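Local coordinates for putative tRNA (Adenine(37)-N6)-methyltransferase (Pseudomonas aeruginosa, PDB 7BTU), which probably methylates the threonylcarbamoyladenosine at position 37 of tRNA, taking the methyl group from S-adenosyl-L-methionine, at residues L91-F94 with A95-A98; G114-A117 with G118-W121; A149-G152 with I153-A156. All blocks are in the same frame, centred on the assembly; numbering follows the deposited sequence.

Overall arrangement
Contact 1 is largely buried, whereas contacts 2 and 3 are surface contacts. Contact 1, where strand 91-92 runs into a loop, meets the loop of contact 3: Ile-153 CD1 lies 3.3 Å from Ala-95 O. Both contacts also touch the second subunit, and their centres are about 13 Å apart. Contact 2 stands away from both, its centre about 33 Å from that of contact 1 and about 34 Å from that of contact 3, at the tip of a barrel hairpin; no other subunit touches its two segments. The chemistry follows the place: the two interface contacts fold through side-chain oxygens bonded to backbone groups, whereas the hairpin combines strand pairing with a salt bridge and apolar packing.

Contact 1: L91-F94 with A95-A98; sequences LGVF and ATRA
Thr-96 folds back on the residues before it and gives each of its two branches a different task. Its hydroxyl donates to the backbone: OG1 lies 2.8 Å from Val-93 O, tilted 25° from the carbonyl plane. Thr-96 N reaches that same oxygen at 3.1 Å, from the same face of the plane. A chi1 of 77° brings OG1 to the same side as the amide, so that the hydroxyl joins the N-H on Val-93 O. The methyl branch points back toward the strand, CG2 coming within 3.2 Å of Gly-92 O and 3.9 Å of Leu-91 CB. A beta-branched residue with one polar arm suits a place where a carbonyl and the Leu-91 side chain both lie close. One step earlier, Ala-95 N bonds to Gly-92 O at 2.8 Å, and the two successive i to i+3 bonds make a short 3-10 turn as the chain leaves strand 91-92. Thr-96 then starts an ST turn, its OG1 accepting from Ala-98 N at 3.0 Å with an N-H...O angle of 164°. On the Phe-94 side, Val-93 CG1 sits 3.9 Å above the Phe-94 ring plane, over the ring centre. Val-93 O also accepts from Arg-101 NH2. Ala-95 CB lies 3.4 Å from Gly-92 O, and the residue also packs on Glu-54 of the second subunit.

Contact 2: G114-A117 with G118-W121; sequences GFEA and GRLW
Gly-114 and Trp-121 are one of two hydrogen-bonded pairs at this end of the hairpin, Glu-116 and Arg-119 the other. Trp-121 N donates to Gly-114 O at 2.9 Å, and Glu-116 N to Arg-119 O at 3.0 Å. Arg-119 N returns a bond to Glu-116 O at 3.1 Å, closing a type II turn through Ala-117 and Gly-118; the positive phi of Gly-118, 81°, is easily reached by glycine. Between Gly-114/Trp-121 and Glu-116/Arg-119, Phe-115 and Leu-120 form the non-hydrogen-bonded pair.

The charged contact lies on the face shared by Glu-116, Arg-119 and Trp-121. Glu-116 and Arg-119 run side by side in the same direction. The Arg-119 chain is extended as far as CD and then bends at chi3 (-58°), which carries the guanidinium to Glu-116. Glu-116 OE2 meets its edge in a salt bridge, 2.5 Å from Arg-119 NH1; the distance is unusually short and the hydrogen bond poorly angled and weak. The two planar groups are turned 67° apart.

Aromatic and aliphatic packing completes that face. The indole meets Glu-116 with its rim, Trp-121 CH2 being 3.5 Å from Glu-116 CD, while the methylene Arg-119 CD lies near the rim of one ring face, 3.3 Å above its plane. Arginine can thus set a methylene against an aromatic surface while its end serves a carboxylate. On the other face, Phe-115 CB touches Leu-120 CD2 at 3.7 Å.

In the barrel, strand 119-123 sits between strands 105-116 and 38-43. Arg-119 also bridges to Glu-42, Leu-120 packs on Leu-41, and Phe-115 reaches the loop residues Leu-53 and Leu-56.

Contact 3: A149-G152 with I153-A156; sequences ARNG and IADA
Asn-151 OD1 is gripped by two backbone amides, Ile-153 N at 2.8 Å and Ala-154 N at 2.7 Å. They come to it in different ways. Ile-153 N lies in the carbonyl plane of the side-chain amide, but its N-H points rather askew, with an angle of 132° at the hydrogen. Ala-154 N stands above that plane and makes the straighter bond, 161°. With CG anti to the backbone N (chi1 180°), the carboxamide extends forward along the chain, level with the amides two and three residues on. This is an Asx turn, extended by the second bond to the following residue, and it bends a loop that has no regular helix or strand. Asparagine suits the role, since its short side chain holds a carbonyl within reach of those two amides, while Gly-152 passes through the bend without any side chain. Ala-154 CB rests 3.4 Å from Asn-151 OD1, and Ile-153 CG1 comes within 3.3 Å of it, so small or aliphatic groups flank the polar oxygen. The other end of the amide faces the dimer partner: Asn-151 ND2 donates to Tyr-139 O of the second subunit. Upstream, Arg-150 NH1 curls back to Ala-149 O at 2.8 Å, with that oxygen close to the guanidinium plane, and it also reaches Ala-147 O. Arg-150 N bonds to Ser-60 OG of the second subunit, and Ile-153 packs on its Gly-55.

Contact 1: L91-F94 with A95-A98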
loop_
_atom_site.group_PDB
_atom_site.type_symbol
_atom_site.label_atom_id
_atom_site.label_comp_id
_atom_site.label_asym_id
_atom_site.label_seq_id
_atom_site.Cartn_x
_atom_site.Cartn_y
_atom_site.Cartn_z
ATOM N N LEU B 91 17.090 7.820 11.018
ATOM C CA LEU B 91 15.982 6.887 11.150
ATOM C C LEU B 91 16.319 5.584 10.437
ATOM O O LEU B 91 17.082 5.580 9.471
ATOM C CB LEU B 91 14.701 7.472 10.546
ATOM C CG LEU B 91 14.141 8.673 11.305
ATOM C CD1 LEU B 91 12.934 9.193 10.543
ATOM C CD2 LEU B 91 13.754 8.237 12.706
ATOM N N GLY B 92 15.738 4.481 10.919
ATOM C CA GLY B 92 15.852 3.228 10.207
ATOM C C GLY B 92 15.134 3.257 8.869
ATOM O O GLY B 92 14.100 3.905 8.700
ATOM N N VAL B 93 15.692 2.547 7.892
ATOM C CA VAL B 93 15.081 2.565 6.565
ATOM C C VAL B 93 13.632 2.089 6.639
ATOM O O VAL B 93 12.759 2.602 5.925
ATOM C CB VAL B 93 15.914 1.710 5.574
ATOM C CG1 VAL B 93 15.893 0.240 5.978
ATOM C CG2 VAL B 93 15.383 1.868 4.105
ATOM N N PHE B 94 13.342 1.153 7.533
ATOM C CA PHE B 94 11.988 0.615 7.644
ATOM C C PHE B 94 11.050 1.552 8.392
ATOM O O PHE B 94 9.847 1.271 8.457
ATOM C CB PHE B 94 12.033 -0.758 8.331
ATOM C CG PHE B 94 12.777 -1.782 7.530
ATOM C CD1 PHE B 94 12.520 -1.932 6.178
ATOM C CD2 PHE B 94 13.737 -2.596 8.119
ATOM C CE1 PHE B 94 13.210 -2.946 5.416
ATOM C CE2 PHE B 94 14.402 -3.570 7.375
ATOM C CZ PHE B 94 14.168 -3.732 6.033
ATOM N N ALA B 95 11.579 2.636 8.955
ATOM C CA ALA B 95 10.763 3.680 9.550
ATOM C C ALA B 95 10.479 4.812 8.559
ATOM O O ALA B 95 9.908 5.838 8.944
ATOM C CB ALA B 95 11.472 4.238 10.797
ATOM N N THR B 96 10.884 4.641 7.301
ATOM C CA THR B 96 10.813 5.674 6.285
ATOM C C THR B 96 10.254 5.111 4.999
ATOM O O THR B 96 10.191 3.887 4.771
ATOM C CB THR B 96 12.197 6.263 5.933
ATOM O OG1 THR B 96 12.879 5.319 5.084
ATOM C CG2 THR B 96 13.052 6.565 7.172
ATOM N N ARG B 97 9.878 6.046 4.144
ATOM C CA ARG B 97 9.546 5.752 2.762
ATOM C C ARG B 97 10.692 6.151 1.834
ATOM O O ARG B 97 10.461 6.513 0.674
ATOM C CB ARG B 97 8.255 6.475 2.374
ATOM C CG ARG B 97 7.059 6.057 3.174
ATOM C CD ARG B 97 5.911 7.022 2.908
ATOM N NE ARG B 97 4.697 6.544 3.552
ATOM C CZ ARG B 97 3.966 5.512 3.137
ATOM N NH1 ARG B 97 4.294 4.829 2.030
ATOM N NH2 ARG B 97 2.915 5.166 3.837
ATOM N N ALA B 98 11.928 6.081 2.334
ATOM C CA ALA B 98 13.072 6.435 1.513
ATOM C C ALA B 98 13.092 5.575 0.260
ATOM O O ALA B 98 12.629 4.427 0.263
ATOM C CB ALA B 98 14.362 6.230 2.295
#

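Contact 2: G114-A117 with G118-W121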
loop_
_atom_site.group_PDB
_atom_site.type_symbol
_atom_site.label_atom_id
_atom_site.label_comp_id
_atom_site.label_asym_id
_atom_site.label_seq_id
_atom_site.Cartn_x
_atom_site.Cartn_y
_atom_site.Cartn_z
ATOM N N GLY B 114 -9.675 7.129 -15.417
ATOM C CA GLY B 114 -10.378 6.316 -16.400
ATOM C C GLY B 114 -9.386 5.348 -17.018
ATOM O O GLY B 114 -8.193 5.364 -16.701
ATOM N N PHE B 115 -9.890 4.519 -17.925
ATOM C CA PHE B 115 -8.989 3.551 -18.518
ATOM C C PHE B 115 -9.544 3.075 -19.849
ATOM O O PHE B 115 -10.727 3.251 -20.156
ATOM C CB PHE B 115 -8.787 2.357 -17.583
ATOM C CG PHE B 115 -10.042 1.588 -17.286
ATOM C CD1 PHE B 115 -10.845 1.949 -16.206
ATOM C CD2 PHE B 115 -10.416 0.491 -18.067
ATOM C CE1 PHE B 115 -12.019 1.254 -15.911
ATOM C CE2 PHE B 115 -11.579 -0.239 -17.753
ATOM C CZ PHE B 115 -12.369 0.144 -16.666
ATOM N N GLU B 116 -8.664 2.447 -20.624
ATOM C CA GLU B 116 -9.047 1.739 -21.831
ATOM C C GLU B 116 -8.073 0.579 -21.942
ATOM O O GLU B 116 -7.171 0.442 -21.111
ATOM C CB GLU B 116 -8.995 2.648 -23.075
ATOM C CG GLU B 116 -7.537 3.111 -23.411
ATOM C CD GLU B 116 -7.486 4.029 -24.636
ATOM O OE1 GLU B 116 -8.555 4.384 -25.145
ATOM O OE2 GLU B 116 -6.390 4.433 -25.056
ATOM N N ALA B 117 -8.262 -0.277 -22.948
ATOM C CA ALA B 117 -7.303 -1.365 -23.157
ATOM C C ALA B 117 -5.871 -0.840 -23.184
ATOM O O ALA B 117 -5.547 0.056 -23.963
ATOM C CB ALA B 117 -7.617 -2.083 -24.471
ATOM N N GLY B 118 -5.027 -1.351 -22.305
ATOM C CA GLY B 118 -3.627 -1.003 -22.353
ATOM C C GLY B 118 -3.249 0.325 -21.717
ATOM O O GLY B 118 -2.066 0.683 -21.737
ATOM N N ARG B 119 -4.176 1.021 -21.067
ATOM C CA ARG B 119 -3.792 2.328 -20.516
ATOM C C ARG B 119 -4.700 2.734 -19.355
ATOM O O ARG B 119 -5.940 2.684 -19.487
ATOM C CB ARG B 119 -3.859 3.362 -21.648
ATOM C CG ARG B 119 -3.766 4.822 -21.194
ATOM C CD ARG B 119 -3.723 5.799 -22.392
ATOM N NE ARG B 119 -2.609 5.545 -23.295
ATOM C CZ ARG B 119 -2.692 4.883 -24.444
ATOM N NH1 ARG B 119 -3.849 4.379 -24.852
ATOM N NH2 ARG B 119 -1.599 4.717 -25.182
ATOM N N LEU B 120 -4.093 3.199 -18.253
ATOM C CA LEU B 120 -4.800 3.888 -17.177
ATOM C C LEU B 120 -4.468 5.372 -17.260
ATOM O O LEU B 120 -3.290 5.733 -17.434
ATOM C CB LEU B 120 -4.353 3.414 -15.788
ATOM C CG LEU B 120 -4.402 1.913 -15.437
ATOM C CD1 LEU B 120 -4.091 1.729 -13.937
ATOM C CD2 LEU B 120 -5.712 1.393 -15.758
ATOM N N TRP B 121 -5.486 6.204 -17.072
ATOM C CA TRP B 121 -5.340 7.662 -16.907
ATOM C C TRP B 121 -5.337 8.002 -15.423
ATOM O O TRP B 121 -6.272 7.649 -14.702
ATOM C CB TRP B 121 -6.489 8.418 -17.594
ATOM C CG TRP B 121 -6.189 8.628 -18.971
ATOM C CD1 TRP B 121 -5.351 9.602 -19.497
ATOM C CD2 TRP B 121 -6.635 7.847 -20.068
ATOM N NE1 TRP B 121 -5.296 9.478 -20.849
ATOM C CE2 TRP B 121 -6.061 8.405 -21.233
ATOM C CE3 TRP B 121 -7.491 6.756 -20.192
ATOM C CZ2 TRP B 121 -6.291 7.892 -22.485
ATOM C CZ3 TRP B 121 -7.733 6.256 -21.449
ATOM C CH2 TRP B 121 -7.134 6.819 -22.583
#

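Contact 3: A149-G152 with I153-A156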
loop_
_atom_site.group_PDB
_atom_site.type_symbol
_atom_site.label_atom_id
_atom_site.label_comp_id
_atom_site.label_asym_id
_atom_site.label_seq_id
_atom_site.Cartn_x
_atom_site.Cartn_y
_atom_site.Cartn_z
ATOM N N ALA B 149 -4.723 5.022 13.012
ATOM C CA ALA B 149 -3.266 5.001 12.829
ATOM C C ALA B 149 -2.637 6.345 13.220
ATOM O O ALA B 149 -3.204 7.415 12.993
ATOM C CB ALA B 149 -2.884 4.633 11.397
ATOM N N ARG B 150 -1.456 6.265 13.819
ATOM C CA ARG B 150 -0.684 7.415 14.273
ATOM C C ARG B 150 0.751 7.270 13.798
ATOM O O ARG B 150 1.288 6.155 13.744
ATOM C CB ARG B 150 -0.713 7.509 15.789
ATOM C CG ARG B 150 -2.110 7.654 16.359
ATOM C CD ARG B 150 -2.762 8.951 15.850
ATOM N NE ARG B 150 -4.078 9.188 16.445
ATOM C CZ ARG B 150 -5.224 8.724 15.945
ATOM N NH1 ARG B 150 -5.225 7.986 14.830
ATOM N NH2 ARG B 150 -6.372 8.992 16.561
ATOM N N ASN B 151 1.377 8.388 13.441
ATOM C CA ASN B 151 2.775 8.343 13.015
ATOM C C ASN B 151 3.436 9.632 13.467
ATOM O O ASN B 151 3.189 10.671 12.863
ATOM C CB ASN B 151 2.890 8.179 11.505
ATOM C CG ASN B 151 4.350 8.130 11.019
ATOM O OD1 ASN B 151 5.234 8.874 11.500
ATOM N ND2 ASN B 151 4.591 7.287 10.017
ATOM N N GLY B 152 4.271 9.551 14.503
ATOM C CA GLY B 152 4.910 10.752 15.013
ATOM C C GLY B 152 6.192 11.138 14.328
ATOM O O GLY B 152 6.772 12.161 14.697
ATOM N N ILE B 153 6.722 10.329 13.403
ATOM C CA ILE B 153 7.963 10.760 12.760
ATOM C C ILE B 153 7.712 11.418 11.406
ATOM O O ILE B 153 8.554 12.191 10.937
ATOM C CB ILE B 153 8.999 9.624 12.693
ATOM C CG1 ILE B 153 8.375 8.304 12.317
ATOM C CG2 ILE B 153 9.705 9.434 14.081
ATOM C CD1 ILE B 153 9.437 7.324 11.899
ATOM N N ALA B 154 6.589 11.134 10.768
ATOM C CA ALA B 154 6.182 11.778 9.530
ATOM C C ALA B 154 5.506 13.098 9.876
ATOM O O ALA B 154 4.323 13.129 10.232
ATOM C CB ALA B 154 5.250 10.885 8.726
ATOM N N ASP B 155 6.241 14.190 9.766
ATOM C CA ASP B 155 5.621 15.507 9.897
ATOM C C ASP B 155 4.679 15.737 8.718
ATOM O O ASP B 155 5.086 15.610 7.557
ATOM C CB ASP B 155 6.688 16.596 9.969
ATOM N N ALA B 156 3.403 16.005 9.012
ATOM C CA ALA B 156 2.484 16.386 7.953
ATOM C C ALA B 156 2.980 17.699 7.349
ATOM O O ALA B 156 3.643 18.490 8.024
ATOM C CB ALA B 156 1.054 16.521 8.468
#